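Local coordinates for homocitrate synthase (Sulfolobus acidocaldarius, PDB 6KTQ), which catalyses the aldol-type condensation of 2-oxoglutarate with acetyl-CoA to homocitrate, the first step of lysine biosynthesis through alpha-aminoadipate, at residues I126-G129 / H134-A137; R148-T153 / K184-A189; F166-A171 / Q177-V182; V194-T199 / R209-D214. All coordinates share one frame; numbering follows the deposited sequence.

Interaction 1: residues I126-G129 / H134-A137; sequences IFYG and HLKA. With COA (coenzyme A), chain E.
G129 and H134 form the tight part of this contact, where the end of strand 126-129 meets helix 134-137 and the G129 and H134 CA atoms come within 5.2 Å. The imidazole lies obliquely against the glycine, with H134 CD2 3.7 Å from G129 CA. Glycine suits the place because it carries no side chain to keep the ring off the main chain. Next to it, the CD2 methyl of L135 closes on the carbonyl at 3.5 Å from G129 O. That oxygen is buried and has no hydrogen-bonding partner in the model, which probably carries an energetic cost. The packing is slacker where the same methyl meets the edge of the Y128 ring, near its plane, with L135 CD2 4.3 Å from Y128 CE2. The outer side of the helix faces solvent, and there the long, extended chain of K136 reaches away from the contact.

The strand also serves coenzyme A. F127 O accepts a hydrogen bond from N6A of the adenine (2.8 Å, 148° at the hydrogen). With CG lying between backbone N and carbonyl carbon (chi1 59°), the F127 ring is raised to the coenzyme A, so that C2P of the thiol arm sits 3.9 Å above one face, toward the rim. Y128 adds its CD1, 3.7 Å from N1A of the adenine.

Around this site the strand is hydrogen-bonded through F127 to S106 and through I126 and Y128 to strand 163-169, while Y128 stacks on H139 and, like L135, rests on A146 of helix 143-159.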
# COMPACT_ATOMS: atom_id res chain seq x y z
N ILE A 126 -26.99 -9.14 8.14
CA ILE A 126 -27.35 -9.21 9.55
C ILE A 126 -26.49 -8.25 10.31
O ILE A 126 -25.26 -8.28 10.18
CB ILE A 126 -27.16 -10.63 10.13
CG1 ILE A 126 -28.10 -11.63 9.44
CG2 ILE A 126 -27.42 -10.60 11.62
CD1 ILE A 126 -27.78 -13.08 9.75
N PHE A 127 -27.14 -7.39 11.09
CA PHE A 127 -26.43 -6.41 11.89
C PHE A 127 -26.49 -6.73 13.37
O PHE A 127 -27.45 -7.32 13.83
CB PHE A 127 -26.94 -4.98 11.60
CG PHE A 127 -28.41 -4.78 11.86
CD1 PHE A 127 -29.35 -5.01 10.85
CD2 PHE A 127 -28.84 -4.30 13.09
CE1 PHE A 127 -30.70 -4.80 11.08
CE2 PHE A 127 -30.18 -4.08 13.33
CZ PHE A 127 -31.11 -4.34 12.34
N TYR A 128 -25.45 -6.36 14.10
CA TYR A 128 -25.45 -6.43 15.55
C TYR A 128 -24.45 -5.44 16.08
O TYR A 128 -23.40 -5.22 15.47
CB TYR A 128 -25.09 -7.86 16.03
CG TYR A 128 -25.68 -8.28 17.36
CD1 TYR A 128 -26.93 -8.88 17.44
CD2 TYR A 128 -24.96 -8.11 18.55
CE1 TYR A 128 -27.47 -9.28 18.68
CE2 TYR A 128 -25.49 -8.50 19.78
CZ TYR A 128 -26.73 -9.08 19.84
OH TYR A 128 -27.23 -9.45 21.06
N GLY A 129 -24.75 -4.89 17.24
CA GLY A 129 -23.95 -3.85 17.85
C GLY A 129 -22.88 -4.52 18.69
O GLY A 129 -23.21 -5.24 19.61
N HIS A 134 -23.23 -0.71 23.09
CA HIS A 134 -24.31 -1.42 22.40
C HIS A 134 -24.62 -2.75 23.08
O HIS A 134 -25.79 -3.09 23.27
CB HIS A 134 -24.01 -1.67 20.93
CG HIS A 134 -24.29 -0.49 20.05
ND1 HIS A 134 -23.91 0.80 20.38
CD2 HIS A 134 -24.92 -0.40 18.86
CE1 HIS A 134 -24.28 1.63 19.43
NE2 HIS A 134 -24.91 0.93 18.50
N LEU A 135 -23.59 -3.52 23.41
CA LEU A 135 -23.81 -4.82 24.07
C LEU A 135 -24.56 -4.66 25.38
O LEU A 135 -25.49 -5.42 25.67
CB LEU A 135 -22.48 -5.54 24.33
CG LEU A 135 -21.72 -6.02 23.11
CD1 LEU A 135 -20.30 -6.38 23.50
CD2 LEU A 135 -22.42 -7.19 22.44
N LYS A 136 -24.17 -3.69 26.18
CA LYS A 136 -24.81 -3.45 27.46
C LYS A 136 -26.18 -2.79 27.31
O LYS A 136 -27.20 -3.35 27.70
CB LYS A 136 -23.92 -2.58 28.35
CG LYS A 136 -24.55 -2.27 29.70
CD LYS A 136 -23.64 -1.45 30.60
CE LYS A 136 -24.37 -1.05 31.87
NZ LYS A 136 -23.59 -0.06 32.66
N ALA A 137 -26.19 -1.59 26.73
CA ALA A 137 -27.37 -0.74 26.73
C ALA A 137 -28.42 -1.13 25.72
O ALA A 137 -29.60 -0.90 25.93
CB ALA A 137 -26.97 0.72 26.49
N1A COA E . -30.49 -8.26 16.65
C2A COA E . -31.46 -8.71 17.49
N3A COA E . -32.25 -7.89 18.24
C4A COA E . -32.08 -6.55 18.21
C5A COA E . -31.07 -5.99 17.32
C6A COA E . -30.25 -6.93 16.53
N6A COA E . -29.30 -6.45 15.71
N7A COA E . -31.13 -4.65 17.46
C8A COA E . -32.10 -4.37 18.38
N9A COA E . -32.65 -5.51 18.82
C1B COA E . -33.80 -5.65 19.73
C2B COA E . -33.69 -4.95 21.05
O2B COA E . -32.93 -5.66 22.00
C3B COA E . -35.15 -4.88 21.41
O3B COA E . -35.72 -6.12 21.76
P3B COA E . -36.81 -6.18 22.93
O7A COA E . -36.64 -7.59 23.37
O8A COA E . -38.10 -5.86 22.19
O9A COA E . -36.42 -5.15 23.93
C4B COA E . -35.80 -4.46 20.11
O4B COA E . -34.94 -5.03 19.09
C5B COA E . -35.86 -2.96 20.34
O5B COA E . -36.60 -2.24 19.44
P1A COA E . -38.17 -1.91 19.36
O1A COA E . -37.94 -1.04 18.18
O2A COA E . -38.80 -1.34 20.61
O3A COA E . -38.75 -3.37 19.01
P2A COA E . -40.04 -3.73 18.17
O4A COA E . -41.21 -2.92 18.68
O5A COA E . -40.09 -5.23 18.09
O6A COA E . -39.71 -3.27 16.68
CBP COA E . -38.52 -3.22 14.58
CCP COA E . -38.59 -3.83 15.98
CDP COA E . -37.31 -3.76 13.80
CEP COA E . -39.80 -3.59 13.82
CAP COA E . -38.46 -1.70 14.76
OAP COA E . -37.44 -1.28 15.68
C9P COA E . -38.22 -1.02 13.45
O9P COA E . -39.10 -1.03 12.62
N8P COA E . -37.02 -0.45 13.30
C7P COA E . -36.60 0.26 12.11
C6P COA E . -35.38 -0.43 11.48
C5P COA E . -34.18 -0.30 12.40
O5P COA E . -34.35 -0.02 13.60
N4P COA E . -32.98 -0.50 11.86
C3P COA E . -31.78 -0.48 12.70
C2P COA E . -30.47 -0.43 11.93
S1P COA E . -29.17 -0.66 13.19

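Interaction 2: residues R148-T153 / K184-A189; sequences RSIAET and KTVRDA
A151 is the small residue on which helix 184-189 settles, through mainly apolar contacts. Its CB meets the methyl of T185, with A151 CB 3.7 Å from T185 CG2. One turn further along the partner helix, the methyl of A189 comes up beside the A151 carbonyl oxygen, A189 CB being 3.6 Å from A151 O. With only a methyl on each of A151 and A189, the main chains can draw close, so that their CA atoms are 5.5 Å apart and the axes of the two short helical segments pass at 8.7 Å. I150 and V186 meet on the inner side, although the modelled separation of their nearest methyls is too short to be trusted. Both also rest on F166 of strand 163-169.

The crossing angle of -22° is that of two nearly parallel neighbours, as expected of consecutive outer helices in a TIM barrel, here 143-159 and 176-189 on either side of strand 163-169 in the sequence.

Most polar contacts stay within one helix. T185 turns its methyl to A151 with CG2 anti to the backbone N, which leaves OG1 beside that N (chi1 -57°), where it bonds to E181 O one turn back. T153 OG1, from a different rotamer, also bonds one turn back, to S149 O at 2.7 Å, tilted 29° from the carbonyl plane. S149 O thus takes two donors, because T153 N reaches it from the opposite face at 2.9 Å. S149 OG pairs with E145 O, whereas S155 OG bonds to A151 O and, weakly, to A189 O across the interface.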
# COMPACT_ATOMS: atom_id res chain seq x y z
N ARG A 148 -22.13 -15.99 20.30
CA ARG A 148 -23.03 -17.13 20.03
C ARG A 148 -24.23 -16.72 19.18
O ARG A 148 -24.55 -17.41 18.22
CB ARG A 148 -23.50 -17.78 21.34
CG ARG A 148 -22.46 -18.68 22.01
CD ARG A 148 -22.99 -19.34 23.29
NE ARG A 148 -22.62 -18.57 24.49
CZ ARG A 148 -23.48 -18.03 25.37
NH1 ARG A 148 -24.80 -18.18 25.25
NH2 ARG A 148 -22.99 -17.34 26.40
N SER A 149 -24.89 -15.62 19.53
CA SER A 149 -26.08 -15.19 18.79
C SER A 149 -25.73 -14.92 17.35
O SER A 149 -26.43 -15.33 16.42
CB SER A 149 -26.71 -13.92 19.36
OG SER A 149 -26.88 -13.98 20.76
N ILE A 150 -24.61 -14.24 17.16
CA ILE A 150 -24.15 -13.88 15.82
C ILE A 150 -23.78 -15.12 15.01
O ILE A 150 -24.24 -15.29 13.87
CB ILE A 150 -23.00 -12.84 15.94
CG1 ILE A 150 -23.61 -11.49 16.31
CG2 ILE A 150 -22.21 -12.73 14.68
CD1 ILE A 150 -22.65 -10.60 17.06
N ALA A 151 -22.99 -16.01 15.61
CA ALA A 151 -22.68 -17.27 14.93
C ALA A 151 -23.95 -18.02 14.53
O ALA A 151 -24.08 -18.46 13.39
CB ALA A 151 -21.81 -18.17 15.80
N GLU A 152 -24.89 -18.16 15.45
CA GLU A 152 -26.10 -18.94 15.15
C GLU A 152 -26.91 -18.32 14.03
O GLU A 152 -27.34 -19.00 13.08
CB GLU A 152 -26.96 -19.10 16.40
CG GLU A 152 -26.31 -20.02 17.42
CD GLU A 152 -27.07 -20.13 18.73
OE1 GLU A 152 -26.56 -20.85 19.62
OE2 GLU A 152 -28.16 -19.51 18.87
N THR A 153 -27.11 -17.01 14.11
CA THR A 153 -27.95 -16.34 13.14
C THR A 153 -27.28 -16.28 11.80
O THR A 153 -27.93 -16.49 10.79
CB THR A 153 -28.38 -14.94 13.60
OG1 THR A 153 -27.24 -14.21 14.07
CG2 THR A 153 -29.36 -15.06 14.74
N LYS A 184 -13.84 -13.28 13.01
CA LYS A 184 -13.50 -14.71 12.92
C LYS A 184 -14.75 -15.54 13.09
O LYS A 184 -15.00 -16.47 12.33
CB LYS A 184 -12.51 -15.12 14.02
CG LYS A 184 -11.13 -14.57 13.82
CD LYS A 184 -10.24 -14.85 15.03
CE LYS A 184 -8.92 -14.10 14.93
NZ LYS A 184 -8.24 -14.07 16.25
N THR A 185 -15.52 -15.19 14.10
CA THR A 185 -16.79 -15.88 14.37
C THR A 185 -17.69 -15.89 13.14
O THR A 185 -18.11 -16.95 12.68
CB THR A 185 -17.51 -15.25 15.58
OG1 THR A 185 -16.66 -15.29 16.72
CG2 THR A 185 -18.80 -15.96 15.88
N VAL A 186 -17.96 -14.71 12.56
CA VAL A 186 -18.90 -14.66 11.43
C VAL A 186 -18.34 -15.27 10.16
O VAL A 186 -19.08 -15.89 9.37
CB VAL A 186 -19.43 -13.23 11.15
CG1 VAL A 186 -20.14 -12.71 12.37
CG2 VAL A 186 -18.30 -12.30 10.70
N ARG A 187 -17.04 -15.11 9.96
CA ARG A 187 -16.35 -15.84 8.90
C ARG A 187 -16.59 -17.36 9.04
O ARG A 187 -17.10 -17.99 8.12
CB ARG A 187 -14.85 -15.51 8.94
CG ARG A 187 -14.07 -16.17 7.82
CD ARG A 187 -13.13 -17.23 8.33
NE ARG A 187 -11.93 -16.65 8.92
CZ ARG A 187 -11.47 -16.90 10.15
NH1 ARG A 187 -10.36 -16.31 10.58
NH2 ARG A 187 -12.09 -17.74 10.95
N ASP A 188 -16.25 -17.91 10.19
CA ASP A 188 -16.43 -19.37 10.43
C ASP A 188 -17.89 -19.79 10.21
O ASP A 188 -18.15 -20.88 9.71
CB ASP A 188 -15.99 -19.75 11.84
CG ASP A 188 -14.48 -19.64 12.04
OD1 ASP A 188 -13.74 -19.46 11.04
OD2 ASP A 188 -14.03 -19.71 13.20
N ALA A 189 -18.83 -18.91 10.56
CA ALA A 189 -20.26 -19.22 10.42
C ALA A 189 -20.81 -19.06 9.00
O ALA A 189 -21.96 -19.42 8.75
CB ALA A 189 -21.05 -18.37 11.39

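Interaction 3: residues F166-A171 / Q177-V182; sequences FTAEDA and QYLLEV. With AKG (2-oxoglutaric acid), chain D; COA (coenzyme A), chain E.
A171 and L179 mark the closest approach of the two backbones, their CA atoms 6.8 Å apart, where strand 166-169 ends in a type II turn from A168 to A171 and faces helix 177-182. L179 packs against the turn. Its CG is anti to the backbone N (chi1 179°), which extends the side chain to the strand, and its CD1 methyl lies 4.0 Å from A168 CB and 4.3 Å from A171 CB. Small alanines suit these places, since they let one leucine methyl reach both. Closer to the start of the strand, F166 and V182 cross at about a right angle. The V182 CG1 methyl comes obliquely to the ring at 3.5 Å from F166 CE2. The other methyl of the valine is used within its own helix, V182 CG2 lying 3.6 Å above one face of the Y178 ring, toward its rim.

T167 and E169 point to the other side of the strand and meet ligands. T167 OG1 gives a hydrogen bond to O4 of 2-oxoglutarate at 2.8 Å, and R165 NE also bonds to this hydroxyl. E169, extended beyond CG, runs alongside the substrate, its CG 3.1 Å from O2 of 2-oxoglutarate, and K138 pairs with its OE2. D170, beyond the strand, is bridged to R173 and bonded to S131.

Such a division, apolar residues under a covering helix and polar ones facing the substrate at the C-terminal end of a parallel strand, is that of a beta-alpha unit in a TIM barrel.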
# COMPACT_ATOMS: atom_id res chain seq x y z
N PHE A 166 -22.29 -9.65 7.47
CA PHE A 166 -22.50 -9.28 8.83
C PHE A 166 -22.09 -7.83 8.97
O PHE A 166 -21.02 -7.46 8.53
CB PHE A 166 -21.67 -10.12 9.81
CG PHE A 166 -21.77 -9.63 11.21
CD1 PHE A 166 -22.93 -9.83 11.93
CD2 PHE A 166 -20.73 -8.89 11.79
CE1 PHE A 166 -23.06 -9.33 13.20
CE2 PHE A 166 -20.85 -8.40 13.07
CZ PHE A 166 -22.02 -8.62 13.78
N THR A 167 -22.94 -7.02 9.59
CA THR A 167 -22.60 -5.64 9.88
C THR A 167 -22.23 -5.50 11.33
O THR A 167 -23.03 -5.83 12.21
CB THR A 167 -23.76 -4.69 9.56
OG1 THR A 167 -23.95 -4.65 8.16
CG2 THR A 167 -23.46 -3.29 10.04
N ALA A 168 -21.01 -5.05 11.58
CA ALA A 168 -20.54 -4.78 12.90
C ALA A 168 -20.88 -3.34 13.23
O ALA A 168 -20.18 -2.40 12.85
CB ALA A 168 -19.04 -5.02 13.01
N GLU A 169 -22.00 -3.17 13.93
CA GLU A 169 -22.51 -1.86 14.25
C GLU A 169 -21.70 -1.28 15.40
O GLU A 169 -21.34 -2.00 16.36
CB GLU A 169 -24.01 -1.97 14.57
CG GLU A 169 -24.69 -0.68 14.95
CD GLU A 169 -26.20 -0.83 15.09
OE1 GLU A 169 -26.91 0.17 14.85
OE2 GLU A 169 -26.68 -1.93 15.47
N ASP A 170 -21.42 0.02 15.30
CA ASP A 170 -20.54 0.75 16.23
C ASP A 170 -19.16 0.10 16.36
O ASP A 170 -18.50 0.18 17.41
CB ASP A 170 -21.19 0.87 17.60
CG ASP A 170 -20.72 2.06 18.37
OD1 ASP A 170 -20.15 3.01 17.81
OD2 ASP A 170 -20.91 2.06 19.59
N ALA A 171 -18.72 -0.51 15.28
CA ALA A 171 -17.39 -1.12 15.20
C ALA A 171 -16.30 -0.13 15.50
O ALA A 171 -15.27 -0.49 16.08
CB ALA A 171 -17.16 -1.70 13.83
N GLN A 177 -9.78 -5.89 19.76
CA GLN A 177 -9.60 -7.32 19.96
C GLN A 177 -10.92 -8.06 19.81
O GLN A 177 -10.98 -9.12 19.19
CB GLN A 177 -9.04 -7.61 21.35
CG GLN A 177 -8.07 -8.76 21.33
CD GLN A 177 -6.88 -8.45 20.45
OE1 GLN A 177 -6.42 -9.30 19.67
NE2 GLN A 177 -6.41 -7.21 20.53
N TYR A 178 -11.98 -7.49 20.38
CA TYR A 178 -13.30 -8.11 20.26
C TYR A 178 -13.78 -8.08 18.82
O TYR A 178 -14.25 -9.09 18.30
CB TYR A 178 -14.31 -7.44 21.18
CG TYR A 178 -15.66 -8.12 21.16
CD1 TYR A 178 -15.81 -9.48 21.54
CD2 TYR A 178 -16.80 -7.43 20.77
CE1 TYR A 178 -17.04 -10.10 21.51
CE2 TYR A 178 -18.03 -8.03 20.76
CZ TYR A 178 -18.16 -9.36 21.13
OH TYR A 178 -19.42 -9.93 21.11
N LEU A 179 -13.64 -6.93 18.16
CA LEU A 179 -13.97 -6.85 16.74
C LEU A 179 -13.31 -7.97 15.93
O LEU A 179 -13.94 -8.58 15.07
CB LEU A 179 -13.59 -5.47 16.17
CG LEU A 179 -13.87 -5.28 14.68
CD1 LEU A 179 -15.33 -5.51 14.37
CD2 LEU A 179 -13.43 -3.89 14.26
N LEU A 180 -12.04 -8.25 16.19
CA LEU A 180 -11.34 -9.30 15.44
C LEU A 180 -12.00 -10.67 15.71
O LEU A 180 -12.16 -11.47 14.80
CB LEU A 180 -9.85 -9.34 15.85
CG LEU A 180 -8.98 -8.12 15.46
CD1 LEU A 180 -7.53 -8.30 15.91
CD2 LEU A 180 -9.05 -7.88 13.96
N GLU A 181 -12.34 -10.92 16.97
CA GLU A 181 -13.03 -12.15 17.40
C GLU A 181 -14.41 -12.24 16.70
O GLU A 181 -14.80 -13.29 16.17
CB GLU A 181 -13.23 -12.20 18.94
CG GLU A 181 -11.99 -12.09 19.86
CD GLU A 181 -12.33 -11.90 21.36
OE1 GLU A 181 -11.70 -11.04 22.04
OE2 GLU A 181 -13.21 -12.65 21.86
N VAL A 182 -15.12 -11.11 16.67
CA VAL A 182 -16.40 -11.05 15.95
C VAL A 182 -16.23 -11.47 14.51
O VAL A 182 -17.00 -12.28 14.00
CB VAL A 182 -17.04 -9.63 16.02
CG1 VAL A 182 -18.21 -9.53 15.06
CG2 VAL A 182 -17.46 -9.32 17.44
C1 AKG D . -25.11 1.59 11.27
O1 AKG D . -24.69 2.76 11.17
O2 AKG D . -24.78 0.88 12.25
C2 AKG D . -26.02 1.07 10.22
O5 AKG D . -26.91 1.79 9.75
C3 AKG D . -25.81 -0.34 9.69
C4 AKG D . -24.82 -0.23 8.52
C5 AKG D . -24.58 -1.48 7.69
O3 AKG D . -23.44 -1.58 7.15
O4 AKG D . -25.50 -2.36 7.58
N1A COA E . -30.49 -8.26 16.65
C2A COA E . -31.46 -8.71 17.49
N3A COA E . -32.25 -7.89 18.24
C4A COA E . -32.08 -6.55 18.21
C5A COA E . -31.07 -5.99 17.32
C6A COA E . -30.25 -6.93 16.53
N6A COA E . -29.30 -6.45 15.71
N7A COA E . -31.13 -4.65 17.46
C8A COA E . -32.10 -4.37 18.38
N9A COA E . -32.65 -5.51 18.82
C1B COA E . -33.80 -5.65 19.73
C2B COA E . -33.69 -4.95 21.05
O2B COA E . -32.93 -5.66 22.00
C3B COA E . -35.15 -4.88 21.41
O3B COA E . -35.72 -6.12 21.76
P3B COA E . -36.81 -6.18 22.93
O7A COA E . -36.64 -7.59 23.37
O8A COA E . -38.10 -5.86 22.19
O9A COA E . -36.42 -5.15 23.93
C4B COA E . -35.80 -4.46 20.11
O4B COA E . -34.94 -5.03 19.09
C5B COA E . -35.86 -2.96 20.34
O5B COA E . -36.60 -2.24 19.44
P1A COA E . -38.17 -1.91 19.36
O1A COA E . -37.94 -1.04 18.18
O2A COA E . -38.80 -1.34 20.61
O3A COA E . -38.75 -3.37 19.01
P2A COA E . -40.04 -3.73 18.17
O4A COA E . -41.21 -2.92 18.68
O5A COA E . -40.09 -5.23 18.09
O6A COA E . -39.71 -3.27 16.68
CBP COA E . -38.52 -3.22 14.58
CCP COA E . -38.59 -3.83 15.98
CDP COA E . -37.31 -3.76 13.80
CEP COA E . -39.80 -3.59 13.82
CAP COA E . -38.46 -1.70 14.76
OAP COA E . -37.44 -1.28 15.68
C9P COA E . -38.22 -1.02 13.45
O9P COA E . -39.10 -1.03 12.62
N8P COA E . -37.02 -0.45 13.30
C7P COA E . -36.60 0.26 12.11
C6P COA E . -35.38 -0.43 11.48
C5P COA E . -34.18 -0.30 12.40
O5P COA E . -34.35 -0.02 13.60
N4P COA E . -32.98 -0.50 11.86
C3P COA E . -31.78 -0.48 12.70
C2P COA E . -30.47 -0.43 11.93
S1P COA E . -29.17 -0.66 13.19

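Interaction 4: residues V194-T199 / R209-D214; sequences VSIADT and RELFKD. With AKG (2-oxoglutaric acid), chain D; SO4 (sulfate ion), chain J.
I196 meets L211 and F212 where strand 194-198 of the TIM barrel is covered by helix 209-214, the next element of its beta-alpha-beta unit. F212 meets the isoleucine obliquely, the two side chains sliding past each other in opposite directions, with F212 CZ 3.7 Å from I196 CB. The branched isoleucine also serves a second partner, for its CG2, anti to the backbone N, stands 4.0 Å from L211 CD2. Three apolar chains thus fill the layer between barrel and helix, and F212 is backed by F224 of the next strand and A242 of helix 235-244.

S195 on the inner side of the strand gives a hydrogen bond through OG to O3 of 2-oxoglutarate (2.7 Å), and T199 OG1, just past its end, gives one to O2 at the other carboxylate (3.0 Å). Small A197 borders the substrate between them.

Further out, D170 N bonds to T199 OG1 and so helps to place it. D198, at the centre of an inverse gamma turn, bonds through its carboxylate to T172, V202 and L203.

On the outer face of the helix, K213 and R209 reach a sulfate, probably from the crystallisation liquor, that R209 NH2 of the second subunit also bonds. K213 NZ lies 3.1 Å from the sulfate O3, and R209 NH1 points nearly straight at sulfate O2, 3.0 Å away with 164° at the hydrogen.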
# COMPACT_ATOMS: atom_id res chain seq x y z
N VAL A 194 -18.09 -8.41 5.51
CA VAL A 194 -18.33 -7.75 6.77
C VAL A 194 -18.35 -6.25 6.52
O VAL A 194 -17.43 -5.71 5.90
CB VAL A 194 -17.27 -8.06 7.82
CG1 VAL A 194 -17.43 -7.18 9.04
CG2 VAL A 194 -17.34 -9.53 8.25
N SER A 195 -19.39 -5.57 7.01
CA SER A 195 -19.43 -4.11 7.00
C SER A 195 -18.96 -3.58 8.32
O SER A 195 -19.48 -3.95 9.42
CB SER A 195 -20.83 -3.55 6.70
OG SER A 195 -20.85 -2.12 6.88
N ILE A 196 -17.98 -2.69 8.23
CA ILE A 196 -17.45 -1.98 9.39
C ILE A 196 -18.24 -0.65 9.43
O ILE A 196 -18.14 0.17 8.50
CB ILE A 196 -15.93 -1.74 9.23
CG1 ILE A 196 -15.16 -3.08 9.07
CG2 ILE A 196 -15.35 -0.90 10.37
CD1 ILE A 196 -15.27 -4.03 10.25
N ALA A 197 -19.04 -0.46 10.48
CA ALA A 197 -19.94 0.69 10.57
C ALA A 197 -19.42 1.73 11.50
O ALA A 197 -19.22 1.49 12.70
CB ALA A 197 -21.34 0.25 10.99
N ASP A 198 -19.16 2.90 10.94
CA ASP A 198 -18.86 4.05 11.73
C ASP A 198 -20.21 4.70 12.00
O ASP A 198 -20.59 5.73 11.41
CB ASP A 198 -17.93 4.97 10.98
CG ASP A 198 -17.43 6.10 11.83
OD1 ASP A 198 -17.51 6.03 13.09
OD2 ASP A 198 -16.96 7.08 11.21
N THR A 199 -20.92 4.05 12.91
CA THR A 199 -22.29 4.39 13.28
C THR A 199 -22.49 5.84 13.71
O THR A 199 -23.51 6.44 13.35
CB THR A 199 -22.72 3.42 14.40
OG1 THR A 199 -22.57 2.10 13.92
CG2 THR A 199 -24.18 3.66 14.84
N ARG A 209 -7.76 4.24 7.16
CA ARG A 209 -6.92 3.52 6.21
C ARG A 209 -6.16 2.37 6.87
O ARG A 209 -6.10 1.26 6.32
CB ARG A 209 -5.92 4.49 5.57
CG ARG A 209 -5.02 3.82 4.54
CD ARG A 209 -3.89 4.73 4.11
NE ARG A 209 -2.69 3.95 3.76
CZ ARG A 209 -1.86 3.39 4.65
NH1 ARG A 209 -0.81 2.69 4.21
NH2 ARG A 209 -2.07 3.51 5.97
N GLU A 210 -5.64 2.66 8.05
CA GLU A 210 -4.91 1.70 8.86
C GLU A 210 -5.81 0.57 9.27
O GLU A 210 -5.40 -0.58 9.25
CB GLU A 210 -4.40 2.38 10.14
CG GLU A 210 -3.28 3.36 9.89
CD GLU A 210 -3.00 4.26 11.07
OE1 GLU A 210 -3.64 4.13 12.14
OE2 GLU A 210 -2.13 5.12 10.91
N LEU A 211 -7.04 0.92 9.65
CA LEU A 211 -8.00 -0.07 10.12
C LEU A 211 -8.29 -1.08 9.02
O LEU A 211 -8.20 -2.30 9.22
CB LEU A 211 -9.29 0.62 10.61
CG LEU A 211 -10.51 -0.26 10.91
CD1 LEU A 211 -10.24 -1.24 12.03
CD2 LEU A 211 -11.73 0.60 11.26
N PHE A 212 -8.57 -0.59 7.83
CA PHE A 212 -8.90 -1.48 6.73
C PHE A 212 -7.69 -2.23 6.16
O PHE A 212 -7.83 -3.35 5.66
CB PHE A 212 -9.65 -0.73 5.65
CG PHE A 212 -11.11 -0.54 5.98
CD1 PHE A 212 -11.51 0.50 6.78
CD2 PHE A 212 -12.05 -1.45 5.54
CE1 PHE A 212 -12.85 0.66 7.13
CE2 PHE A 212 -13.38 -1.31 5.87
CZ PHE A 212 -13.78 -0.25 6.67
N LYS A 213 -6.52 -1.59 6.18
CA LYS A 213 -5.29 -2.27 5.81
C LYS A 213 -5.09 -3.47 6.74
O LYS A 213 -4.87 -4.57 6.28
CB LYS A 213 -4.11 -1.31 5.93
CG LYS A 213 -2.89 -1.65 5.11
CD LYS A 213 -1.97 -0.43 5.07
CE LYS A 213 -0.51 -0.82 5.04
NZ LYS A 213 -0.23 -1.60 3.80
N ASP A 214 -5.19 -3.25 8.04
CA ASP A 214 -5.06 -4.32 9.03
C ASP A 214 -6.10 -5.42 8.83
O ASP A 214 -5.74 -6.59 8.68
CB ASP A 214 -5.10 -3.78 10.45
CG ASP A 214 -4.72 -4.83 11.49
OD1 ASP A 214 -3.69 -5.49 11.34
OD2 ASP A 214 -5.44 -4.99 12.48
C1 AKG D . -25.11 1.59 11.27
O1 AKG D . -24.69 2.76 11.17
O2 AKG D . -24.78 0.88 12.25
C2 AKG D . -26.02 1.07 10.22
O5 AKG D . -26.91 1.79 9.75
C3 AKG D . -25.81 -0.34 9.69
C4 AKG D . -24.82 -0.23 8.52
C5 AKG D . -24.58 -1.48 7.69
O3 AKG D . -23.44 -1.58 7.15
O4 AKG D . -25.50 -2.36 7.58
S SO4 J . 0.39 1.19 1.25
O1 SO4 J . 0.79 0.86 -0.14
O2 SO4 J . 0.16 2.65 1.39
O3 SO4 J . -0.85 0.46 1.55
O4 SO4 J . 1.43 0.76 2.21

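The four contacts lie on one side of the chain, in the TIM barrel. Strands 123-129, 163-169 and 193-198 are successive neighbours in its parallel sheet and carry interactions 1, 3 and 4, with centres about 10 Å apart between 1 and 3 and again between 3 and 4, and about 17 Å between 1 and 4. Interaction 2 joins the outer helices 143-159 and 176-189, and interaction 3, which shares the second of these, falls within the stretch of chain it spans. Interaction 1 precedes both and interaction 4 follows. Coenzyme A touches interactions 1 and 3, and 2-oxoglutarate interactions 3 and 4, so adjacent strands bring the two substrate sites together.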